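Local coordinates for protein fructosyl amine: oxygen oxidoreductase (Aspergillus fumigatus, PDB 3DJE) that uses a bound FAD cofactor and molecular oxygen to oxidise fructosyl amines (Amadori products), thereby deglycating fructosyl amino acids, at residues L9-A14 and S20-L25; A26-T31 and E382-Q387; R343-D348 and P371-L376. All coordinates share one frame; numbering follows the deposited sequence.

Contact 1 of 3, residues L9-A14 and S20-L25; sequences LLIVGA and STALHL. With FAD (flavin-adenine dinucleotide), chain C.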
loop_
_atom_site.group_PDB
_atom_site.type_symbol
_atom_site.label_atom_id
_atom_site.label_comp_id
_atom_site.label_asym_id
_atom_site.label_seq_id
_atom_site.Cartn_x
_atom_site.Cartn_y
_atom_site.Cartn_z
ATOM N N LEU A 9 19.018 -5.360 -16.520
ATOM C CA LEU A 9 17.613 -5.190 -16.135
ATOM C C LEU A 9 17.494 -3.914 -15.323
ATOM O O LEU A 9 18.335 -3.639 -14.465
ATOM C CB LEU A 9 17.108 -6.380 -15.309
ATOM C CG LEU A 9 17.322 -7.768 -15.915
ATOM C CD1 LEU A 9 16.770 -8.814 -14.944
ATOM C CD2 LEU A 9 16.587 -7.862 -17.238
ATOM N N LEU A 10 16.453 -3.139 -15.602
ATOM C CA LEU A 10 16.270 -1.843 -14.960
ATOM C C LEU A 10 14.932 -1.811 -14.267
ATOM O O LEU A 10 13.923 -2.181 -14.872
ATOM C CB LEU A 10 16.310 -0.743 -16.012
ATOM C CG LEU A 10 16.287 0.695 -15.499
ATOM C CD1 LEU A 10 17.523 0.999 -14.653
ATOM C CD2 LEU A 10 16.223 1.646 -16.685
ATOM N N ILE A 11 14.920 -1.404 -12.994
ATOM C CA ILE A 11 13.658 -1.247 -12.271
ATOM C C ILE A 11 13.454 0.221 -11.961
ATOM O O ILE A 11 14.331 0.852 -11.347
ATOM C CB ILE A 11 13.634 -2.045 -10.955
ATOM C CG1 ILE A 11 13.823 -3.535 -11.244
ATOM C CG2 ILE A 11 12.331 -1.784 -10.174
ATOM C CD1 ILE A 11 14.094 -4.342 -10.005
ATOM N N VAL A 12 12.323 0.769 -12.407
ATOM C CA VAL A 12 11.964 2.163 -12.098
ATOM C C VAL A 12 11.094 2.180 -10.847
ATOM O O VAL A 12 9.923 1.766 -10.881
ATOM C CB VAL A 12 11.247 2.863 -13.286
ATOM C CG1 VAL A 12 10.811 4.329 -12.910
ATOM C CG2 VAL A 12 12.134 2.879 -14.519
ATOM N N GLY A 13 11.693 2.629 -9.746
ATOM C CA GLY A 13 11.048 2.682 -8.440
ATOM C C GLY A 13 11.596 1.648 -7.470
ATOM O O GLY A 13 11.549 0.445 -7.742
ATOM N N ALA A 14 12.102 2.112 -6.324
ATOM C CA ALA A 14 12.588 1.238 -5.250
ATOM C C ALA A 14 11.607 1.182 -4.067
ATOM O O ALA A 14 12.017 1.110 -2.906
ATOM C CB ALA A 14 13.979 1.707 -4.780
ATOM N N SER A 20 10.619 -5.657 -4.031
ATOM C CA SER A 20 10.268 -7.087 -4.103
ATOM C C SER A 20 10.823 -7.708 -5.395
ATOM O O SER A 20 11.413 -8.821 -5.399
ATOM C CB SER A 20 8.755 -7.287 -4.069
ATOM O OG SER A 20 8.477 -8.654 -3.812
ATOM N N THR A 21 10.637 -6.982 -6.496
ATOM C CA THR A 21 11.124 -7.428 -7.790
ATOM C C THR A 21 12.654 -7.563 -7.792
ATOM O O THR A 21 13.192 -8.570 -8.270
ATOM C CB THR A 21 10.623 -6.510 -8.915
ATOM O OG1 THR A 21 9.189 -6.491 -8.902
ATOM C CG2 THR A 21 11.061 -7.057 -10.268
ATOM N N ALA A 22 13.348 -6.560 -7.247
ATOM C CA ALA A 22 14.813 -6.596 -7.160
ATOM C C ALA A 22 15.294 -7.822 -6.384
ATOM O O ALA A 22 16.201 -8.542 -6.823
ATOM C CB ALA A 22 15.330 -5.314 -6.528
ATOM N N LEU A 23 14.651 -8.069 -5.244
ATOM C CA LEU A 23 14.982 -9.205 -4.390
ATOM C C LEU A 23 14.791 -10.516 -5.123
ATOM O O LEU A 23 15.684 -11.385 -5.103
ATOM C CB LEU A 23 14.130 -9.171 -3.118
ATOM C CG LEU A 23 14.359 -10.358 -2.173
ATOM C CD1 LEU A 23 15.806 -10.369 -1.652
ATOM C CD2 LEU A 23 13.332 -10.314 -1.027
ATOM N N HIS A 24 13.635 -10.668 -5.776
ATOM C CA HIS A 24 13.342 -11.921 -6.463
ATOM C C HIS A 24 14.181 -12.137 -7.709
ATOM O O HIS A 24 14.577 -13.271 -7.984
ATOM C CB HIS A 24 11.848 -12.094 -6.673
ATOM C CG HIS A 24 11.135 -12.406 -5.402
ATOM N ND1 HIS A 24 11.231 -13.638 -4.789
ATOM C CD2 HIS A 24 10.361 -11.640 -4.595
ATOM C CE1 HIS A 24 10.516 -13.628 -3.675
ATOM N NE2 HIS A 24 9.986 -12.425 -3.531
ATOM N N LEU A 25 14.533 -11.064 -8.411
ATOM C CA LEU A 25 15.473 -11.213 -9.530
ATOM C C LEU A 25 16.798 -11.753 -8.999
ATOM O O LEU A 25 17.369 -12.691 -9.584
ATOM C CB LEU A 25 15.712 -9.882 -10.249
ATOM C CG LEU A 25 14.596 -9.430 -11.188
ATOM C CD1 LEU A 25 14.802 -7.961 -11.574
ATOM C CD2 LEU A 25 14.466 -10.285 -12.457
HETATM P PA FAD C . 5.434 2.581 -3.594
HETATM O O1A FAD C . 5.882 1.695 -2.514
HETATM O O2A FAD C . 4.776 3.874 -3.233
HETATM O O5B FAD C . 6.724 2.811 -4.480
HETATM C C5B FAD C . 6.759 3.719 -5.583
HETATM C C4B FAD C . 8.225 4.132 -5.770
HETATM O O4B FAD C . 8.218 4.848 -7.019
HETATM C C3B FAD C . 8.589 5.148 -4.662
HETATM O O3B FAD C . 9.694 4.678 -3.871
HETATM C C2B FAD C . 8.959 6.393 -5.484
HETATM O O2B FAD C . 10.098 7.116 -4.921
HETATM C C1B FAD C . 9.243 5.786 -6.887
HETATM N N9A FAD C . 9.259 6.904 -7.879
HETATM C C8A FAD C . 8.446 7.979 -7.950
HETATM N N7A FAD C . 8.854 8.769 -8.965
HETATM C C5A FAD C . 9.924 8.190 -9.528
HETATM C C6A FAD C . 10.772 8.538 -10.585
HETATM N N6A FAD C . 10.575 9.693 -11.263
HETATM N N1A FAD C . 11.785 7.709 -10.903
HETATM C C2A FAD C . 11.993 6.570 -10.232
HETATM N N3A FAD C . 11.205 6.209 -9.214
HETATM C C4A FAD C . 10.171 7.006 -8.851
HETATM N N1 FAD C . -1.326 -2.195 2.063
HETATM C C2 FAD C . -1.433 -3.349 2.836
HETATM O O2 FAD C . -1.199 -4.464 2.366
HETATM N N3 FAD C . -1.823 -3.233 4.171
HETATM C C4 FAD C . -2.118 -2.000 4.745
HETATM O O4 FAD C . -2.456 -1.935 5.933
HETATM C C4X FAD C . -2.024 -0.848 3.950
HETATM N N5 FAD C . -2.328 0.401 4.487
HETATM C C5X FAD C . -2.062 1.548 3.744
HETATM C C6 FAD C . -2.171 2.786 4.370
HETATM C C7 FAD C . -1.868 3.949 3.673
HETATM C C7M FAD C . -2.031 5.288 4.408
HETATM C C8 FAD C . -1.428 3.881 2.353
HETATM C C8M FAD C . -1.017 5.173 1.607
HETATM C C9 FAD C . -1.303 2.629 1.733
HETATM C C9A FAD C . -1.608 1.454 2.430
HETATM N N10 FAD C . -1.505 0.183 1.831
HETATM C C10 FAD C . -1.628 -0.961 2.619
HETATM C "C1'" FAD C . -1.250 0.054 0.389
HETATM C "C2'" FAD C . 0.244 -0.155 0.141
HETATM O "O2'" FAD C . 1.010 0.726 0.992
HETATM C "C3'" FAD C . 0.551 0.120 -1.328
HETATM O "O3'" FAD C . -0.417 -0.566 -2.149
HETATM C "C4'" FAD C . 1.942 -0.382 -1.733
HETATM O "O4'" FAD C . 2.937 -0.015 -0.778
HETATM C "C5'" FAD C . 2.306 0.220 -3.095
HETATM O "O5'" FAD C . 3.583 -0.284 -3.519
HETATM P P FAD C . 4.244 0.246 -4.880
HETATM O O1P FAD C . 3.259 0.090 -5.991
HETATM O O2P FAD C . 5.571 -0.400 -4.957
HETATM O O3P FAD C . 4.473 1.819 -4.640
#
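The flat groups of this strand-helix pair stand on its flanks, beyond the methyls by which Leu-9 and Ile-11 touch Leu-25 and Ala-22. On the cofactor flank Val-12 CG1 rests against the adenine, 3.7 Å from FAD C2A, and Gly-13 CA comes to 3.6 Å from FAD N3A. On the far flank the His-24 ring has Ser-20 OG at its edge, in plane, though Ser-20 OG is bonded to Gly-374 N and His-24 NE2 to Pro-371 O. Between them the side-chain packing is apolar, and no hydrogen bond passes between the segments. With chi2 at 168°, Ile-11 stretches straight out and lays CD1 on the helix backbone, 3.6 Å from Ala-22 N and 3.8 Å from Ala-22 CB. The same methyl meets Leu-25 CD1 at 4.0 Å. Leu-9 and Leu-25 cross at a slant, Leu-9 CD1 lying 3.7 Å from Leu-25 CD2. The two axes run nearly antiparallel (159°), as in the opening of a Rossmann beta-alpha-beta unit, whose glycine-rich turn carries Gly-13 close against the adenosine part of FAD. Strand 9-12 is flanked by strands 33-37 and 212-215, which bring Val-35 and Phe-214 against Ile-11, while helix 373-382 packs its Ile-377 and Val-378 on Thr-21 and Leu-25.

Contact 2 of 3, residues A26-T31 and E382-Q387; sequences ARRGYT and EGKVPQ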
loop_
_atom_site.group_PDB
_atom_site.type_symbol
_atom_site.label_atom_id
_atom_site.label_comp_id
_atom_site.label_asym_id
_atom_site.label_seq_id
_atom_site.Cartn_x
_atom_site.Cartn_y
_atom_site.Cartn_z
ATOM N N ALA A 26 17.289 -11.155 -7.909
ATOM C CA ALA A 26 18.562 -11.555 -7.307
ATOM C C ALA A 26 18.490 -13.010 -6.848
ATOM O O ALA A 26 19.414 -13.794 -7.105
ATOM C CB ALA A 26 18.921 -10.649 -6.133
ATOM N N ARG A 27 17.387 -13.384 -6.203
ATOM C CA ARG A 27 17.236 -14.790 -5.749
ATOM C C ARG A 27 17.203 -15.778 -6.899
ATOM O O ARG A 27 17.621 -16.934 -6.745
ATOM C CB ARG A 27 15.994 -14.965 -4.874
ATOM C CG ARG A 27 16.135 -14.296 -3.532
ATOM C CD ARG A 27 14.865 -14.534 -2.726
ATOM N NE ARG A 27 15.020 -14.113 -1.344
ATOM C CZ ARG A 27 14.062 -14.225 -0.423
ATOM N NH1 ARG A 27 12.883 -14.748 -0.753
ATOM N NH2 ARG A 27 14.287 -13.824 0.823
ATOM N N ARG A 28 16.712 -15.326 -8.046
ATOM C CA ARG A 28 16.559 -16.192 -9.202
ATOM C C ARG A 28 17.793 -16.186 -10.107
ATOM O O ARG A 28 17.786 -16.796 -11.178
ATOM C CB ARG A 28 15.245 -15.889 -9.929
ATOM C CG ARG A 28 14.056 -16.337 -9.068
ATOM C CD ARG A 28 12.727 -15.718 -9.461
ATOM N NE ARG A 28 12.244 -16.170 -10.759
ATOM C CZ ARG A 28 10.962 -16.177 -11.116
ATOM N NH1 ARG A 28 10.023 -15.787 -10.266
ATOM N NH2 ARG A 28 10.617 -16.587 -12.320
ATOM N N GLY A 29 18.850 -15.527 -9.639
ATOM C CA GLY A 29 20.169 -15.642 -10.261
ATOM C C GLY A 29 20.608 -14.488 -11.128
ATOM O O GLY A 29 21.733 -14.504 -11.642
ATOM N N TYR A 30 19.746 -13.489 -11.309
ATOM C CA TYR A 30 20.121 -12.343 -12.155
ATOM C C TYR A 30 21.186 -11.494 -11.485
ATOM O O TYR A 30 21.099 -11.226 -10.284
ATOM C CB TYR A 30 18.896 -11.521 -12.529
ATOM C CG TYR A 30 17.941 -12.260 -13.438
ATOM C CD1 TYR A 30 18.095 -12.201 -14.832
ATOM C CD2 TYR A 30 16.900 -13.030 -12.924
ATOM C CE1 TYR A 30 17.221 -12.864 -15.679
ATOM C CE2 TYR A 30 16.007 -13.699 -13.773
ATOM C CZ TYR A 30 16.180 -13.618 -15.154
ATOM O OH TYR A 30 15.319 -14.297 -16.003
ATOM N N THR A 31 22.182 -11.057 -12.261
ATOM C CA THR A 31 23.366 -10.428 -11.670
ATOM C C THR A 31 23.659 -9.018 -12.182
ATOM O O THR A 31 24.688 -8.440 -11.814
ATOM C CB THR A 31 24.622 -11.259 -11.948
ATOM O OG1 THR A 31 24.793 -11.363 -13.361
ATOM C CG2 THR A 31 24.494 -12.648 -11.368
ATOM N N GLU A 382 9.375 -13.308 -17.590
ATOM C CA GLU A 382 9.818 -14.597 -18.134
ATOM C C GLU A 382 8.733 -15.370 -18.889
ATOM O O GLU A 382 9.024 -16.401 -19.504
ATOM C CB GLU A 382 10.402 -15.465 -17.017
ATOM C CG GLU A 382 11.662 -14.892 -16.389
ATOM C CD GLU A 382 12.260 -15.805 -15.324
ATOM O OE1 GLU A 382 11.578 -16.757 -14.907
ATOM O OE2 GLU A 382 13.404 -15.546 -14.887
ATOM N N GLY A 383 7.501 -14.873 -18.848
ATOM C CA GLY A 383 6.359 -15.536 -19.499
ATOM C C GLY A 383 5.840 -16.774 -18.781
ATOM O O GLY A 383 5.351 -17.707 -19.427
ATOM N N LYS A 384 5.899 -16.769 -17.449
ATOM C CA LYS A 384 5.560 -17.949 -16.629
ATOM C C LYS A 384 4.311 -17.778 -15.740
ATOM O O LYS A 384 4.044 -18.609 -14.856
ATOM C CB LYS A 384 6.761 -18.339 -15.758
ATOM C CG LYS A 384 7.957 -18.851 -16.534
ATOM C CD LYS A 384 9.147 -19.019 -15.617
ATOM C CE LYS A 384 10.327 -19.634 -16.349
ATOM N NZ LYS A 384 11.538 -19.534 -15.480
ATOM N N VAL A 385 3.550 -16.704 -15.949
ATOM C CA VAL A 385 2.336 -16.485 -15.155
ATOM C C VAL A 385 1.272 -17.497 -15.599
ATOM O O VAL A 385 1.032 -17.629 -16.786
ATOM C CB VAL A 385 1.785 -15.037 -15.320
ATOM C CG1 VAL A 385 0.564 -14.826 -14.444
ATOM C CG2 VAL A 385 2.851 -14.014 -14.963
ATOM N N PRO A 386 0.661 -18.232 -14.645
ATOM C CA PRO A 386 -0.419 -19.154 -15.007
ATOM C C PRO A 386 -1.606 -18.413 -15.615
ATOM O O PRO A 386 -1.937 -17.303 -15.170
ATOM C CB PRO A 386 -0.828 -19.763 -13.661
ATOM C CG PRO A 386 0.331 -19.552 -12.765
ATOM C CD PRO A 386 0.948 -18.261 -13.202
ATOM N N GLN A 387 -2.244 -19.024 -16.612
ATOM C CA GLN A 387 -3.350 -18.393 -17.332
ATOM C C GLN A 387 -4.424 -17.841 -16.391
ATOM O O GLN A 387 -4.890 -16.714 -16.567
ATOM C CB GLN A 387 -3.967 -19.364 -18.359
ATOM C CG GLN A 387 -5.201 -18.821 -19.093
ATOM C CD GLN A 387 -4.905 -17.578 -19.925
ATOM O OE1 GLN A 387 -4.726 -17.664 -21.144
ATOM N NE2 GLN A 387 -4.844 -16.416 -19.273
HETATM O O HOH W 1 13.903 -17.241 -12.931
#
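Glu-382 gathers Arg-28, Tyr-30 and Lys-384 around one carboxylate, and its two oxygens divide the work. The ionic part falls to OE1. Arg-28 NH2 donates to Glu-382 OE1 at 2.8 Å, rather bent (135° at the hydrogen), coming from above the carboxylate plane, and the two flat groups are strongly turned against each other (74°). Lys-384 NZ reaches Glu-382 OE1 from the opposite face, also at 2.8 Å, so this oxygen is gripped by two cations that it probably screens from each other. Hydrogen bonding without charge on the donor falls to OE2. Tyr-30 OH donates to Glu-382 OE2 at 2.5 Å on the anti side, and the acceptor lies at the ring edge, in plane. A water completes the circuit, accepting from Arg-28 NE at 2.9 Å and donating to Glu-382 OE2 at 2.6 Å; the bend of the arginine at chi3 (68°) helps turn its head toward the glutamate. Arg-28 NH2 also forms a salt bridge with Asp-379. The network joins two helix ends: helix 16-27 is closed by a Schellman motif at Gly-29, helix 373-382 by another at Gly-383, before the chain enters helix 387-393.

Contact 3 of 3, residues R343-D348 and P371-L376; sequences REFLID and PSIGNL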
loop_
_atom_site.group_PDB
_atom_site.type_symbol
_atom_site.label_atom_id
_atom_site.label_comp_id
_atom_site.label_asym_id
_atom_site.label_seq_id
_atom_site.Cartn_x
_atom_site.Cartn_y
_atom_site.Cartn_z
ATOM N N ARG A 343 -9.770 -2.641 -8.685
ATOM C CA ARG A 343 -8.776 -2.863 -7.621
ATOM C C ARG A 343 -8.056 -4.216 -7.699
ATOM O O ARG A 343 -7.549 -4.731 -6.701
ATOM C CB ARG A 343 -9.360 -2.577 -6.237
ATOM C CG ARG A 343 -9.656 -1.104 -6.044
ATOM C CD ARG A 343 -10.173 -0.852 -4.645
ATOM N NE ARG A 343 -9.132 -1.075 -3.646
ATOM C CZ ARG A 343 -9.351 -1.116 -2.337
ATOM N NH1 ARG A 343 -10.587 -0.942 -1.866
ATOM N NH2 ARG A 343 -8.338 -1.317 -1.510
ATOM N N GLU A 344 -7.979 -4.752 -8.907
ATOM C CA GLU A 344 -7.080 -5.872 -9.189
ATOM C C GLU A 344 -5.742 -5.363 -9.721
ATOM O O GLU A 344 -5.671 -4.292 -10.327
ATOM C CB GLU A 344 -7.695 -6.848 -10.192
ATOM C CG GLU A 344 -9.052 -7.429 -9.803
ATOM C CD GLU A 344 -9.065 -8.262 -8.501
ATOM O OE1 GLU A 344 -7.996 -8.607 -7.932
ATOM O OE2 GLU A 344 -10.185 -8.581 -8.041
ATOM N N PHE A 345 -4.682 -6.137 -9.505
ATOM C CA PHE A 345 -3.334 -5.662 -9.814
ATOM C C PHE A 345 -3.085 -5.599 -11.318
ATOM O O PHE A 345 -3.810 -6.228 -12.112
ATOM C CB PHE A 345 -2.278 -6.558 -9.153
ATOM C CG PHE A 345 -2.472 -6.734 -7.674
ATOM C CD1 PHE A 345 -2.967 -5.683 -6.884
ATOM C CD2 PHE A 345 -2.121 -7.931 -7.065
ATOM C CE1 PHE A 345 -3.149 -5.825 -5.494
ATOM C CE2 PHE A 345 -2.290 -8.098 -5.675
ATOM C CZ PHE A 345 -2.798 -7.042 -4.888
ATOM N N LEU A 346 -2.068 -4.826 -11.712
ATOM C CA LEU A 346 -1.683 -4.692 -13.111
ATOM C C LEU A 346 -0.220 -5.129 -13.227
ATOM O O LEU A 346 0.713 -4.349 -12.982
ATOM C CB LEU A 346 -1.879 -3.246 -13.604
ATOM C CG LEU A 346 -1.472 -2.948 -15.048
ATOM C CD1 LEU A 346 -1.959 -4.012 -16.054
ATOM C CD2 LEU A 346 -1.992 -1.561 -15.392
ATOM N N ILE A 347 -0.042 -6.410 -13.555
ATOM C CA ILE A 347 1.271 -7.042 -13.633
ATOM C C ILE A 347 1.286 -7.826 -14.930
ATOM O O ILE A 347 0.564 -8.820 -15.071
ATOM C CB ILE A 347 1.534 -7.972 -12.406
ATOM C CG1 ILE A 347 1.596 -7.138 -11.112
ATOM C CG2 ILE A 347 2.792 -8.825 -12.615
ATOM C CD1 ILE A 347 1.398 -7.954 -9.825
ATOM N N ASP A 348 2.052 -7.341 -15.904
ATOM C CA ASP A 348 2.044 -7.919 -17.239
ATOM C C ASP A 348 3.187 -7.323 -18.034
ATOM O O ASP A 348 3.753 -6.292 -17.665
ATOM C CB ASP A 348 0.720 -7.583 -17.931
ATOM C CG ASP A 348 0.372 -8.533 -19.103
ATOM O OD1 ASP A 348 1.128 -9.477 -19.446
ATOM O OD2 ASP A 348 -0.708 -8.320 -19.697
ATOM N N PRO A 371 6.703 -9.767 0.466
ATOM C CA PRO A 371 7.556 -10.975 0.394
ATOM C C PRO A 371 7.494 -11.758 -0.922
ATOM O O PRO A 371 8.419 -12.533 -1.192
ATOM C CB PRO A 371 6.990 -11.855 1.513
ATOM C CG PRO A 371 6.315 -10.889 2.454
ATOM C CD PRO A 371 5.698 -9.875 1.543
ATOM N N SER A 372 6.433 -11.561 -1.711
ATOM C CA SER A 372 6.073 -12.505 -2.774
ATOM C C SER A 372 5.807 -11.903 -4.154
ATOM O O SER A 372 5.961 -12.587 -5.169
ATOM C CB SER A 372 4.818 -13.272 -2.353
ATOM O OG SER A 372 3.775 -12.368 -1.996
ATOM N N ILE A 373 5.363 -10.647 -4.191
ATOM C CA ILE A 373 4.873 -10.082 -5.447
ATOM C C ILE A 373 5.983 -10.020 -6.509
ATOM O O ILE A 373 5.708 -10.152 -7.701
ATOM C CB ILE A 373 4.168 -8.695 -5.225
ATOM C CG1 ILE A 373 3.160 -8.394 -6.346
ATOM C CG2 ILE A 373 5.213 -7.572 -5.069
ATOM C CD1 ILE A 373 1.931 -9.309 -6.355
ATOM N N GLY A 374 7.229 -9.816 -6.079
ATOM C CA GLY A 374 8.374 -9.835 -7.002
ATOM C C GLY A 374 8.441 -11.109 -7.840
ATOM O O GLY A 374 8.831 -11.069 -9.012
ATOM N N ASN A 375 8.052 -12.240 -7.256
ATOM C CA ASN A 375 8.080 -13.506 -7.999
ATOM C C ASN A 375 7.113 -13.470 -9.171
ATOM O O ASN A 375 7.411 -13.980 -10.261
ATOM C CB ASN A 375 7.752 -14.686 -7.079
ATOM C CG ASN A 375 8.996 -15.398 -6.583
ATOM O OD1 ASN A 375 10.061 -15.358 -7.216
ATOM N ND2 ASN A 375 8.870 -16.053 -5.429
ATOM N N LEU A 376 5.950 -12.863 -8.938
ATOM C CA LEU A 376 4.925 -12.755 -9.970
ATOM C C LEU A 376 5.342 -11.755 -11.065
ATOM O O LEU A 376 5.102 -11.974 -12.244
ATOM C CB LEU A 376 3.584 -12.354 -9.351
ATOM C CG LEU A 376 2.386 -12.313 -10.296
ATOM C CD1 LEU A 376 2.111 -13.704 -10.942
ATOM C CD2 LEU A 376 1.158 -11.786 -9.542
#
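Ile-347 carries this contact through one methyl. Its CD1 touches two partners at equal distance, Ile-373 CD1 and Leu-376 CD2, each 3.8 Å away, and in both pairs the side chains slant across each other. The CG1 branch of Ile-347 lies opposite the carbonyl carbon (chi1 -65°) and runs on extended, which carries CD1 toward the helix, while CG2 settles 3.9 Å from Leu-376 O, against the backbone. Phe-345 adds a looser touch, its CD2 standing 4.3 Å from Ile-373 CD1. Leu-376 swings its reaching branch away from its own backbone nitrogen (chi1 -175°), and Ile-373 CG1 comes to 3.9 Å from Ile-347 CD1.

The topology places these groups together. Strand 346-347 forms one edge of the six-stranded mixed sheet of the FAD-binding Rossmann-type domain, antiparallel to strand 356-360, and the chain leaving that neighbouring strand comes back as helix 373-382. The first turn of this helix faces the edge strand, and residues 373 and 376, spaced nearly one turn apart, present the same face. No hydrogen bond passes between the segments.

Farther out, Trp-17, a residue of the FAD site, stacks edge-to-face with Phe-345 and packs on Ile-347 and Ile-373, while Ile-393 of helix 387-393 lies on Ile-347 and Leu-376. Just upstream of Phe-345, Arg-343 belongs to the pocket of the bound ligand 1-S-(carboxymethyl)-1-thio-beta-D-fructopyranose, which it touches, and donates from NH2 to Ser-363 O.

From the N terminus, contact 1 closes the first and shortest loop, folding helix 16-27 back on strand 9-12. Contact 2 opens as that helix ends and spans some 350 residues to reach the loop after helix 373-382. Contact 3 is nested inside this long excursion, closing a short loop from the sheet-edge strand 346-347 to the start of helix 373-382. No loops cross. The three adjoin around helices 16-27 and 373-382: Ser-20 OG and His-24 NE2 of contact 1 bond to Gly-374 N and Pro-371 O of contact 3, and Arg-28 NH1 of contact 2 reaches Asn-375 OD1; Tyr-30, just past the first helix, also packs on Leu-9 of the strand. Early and late parts of the nucleotide-binding domain are thus tied together.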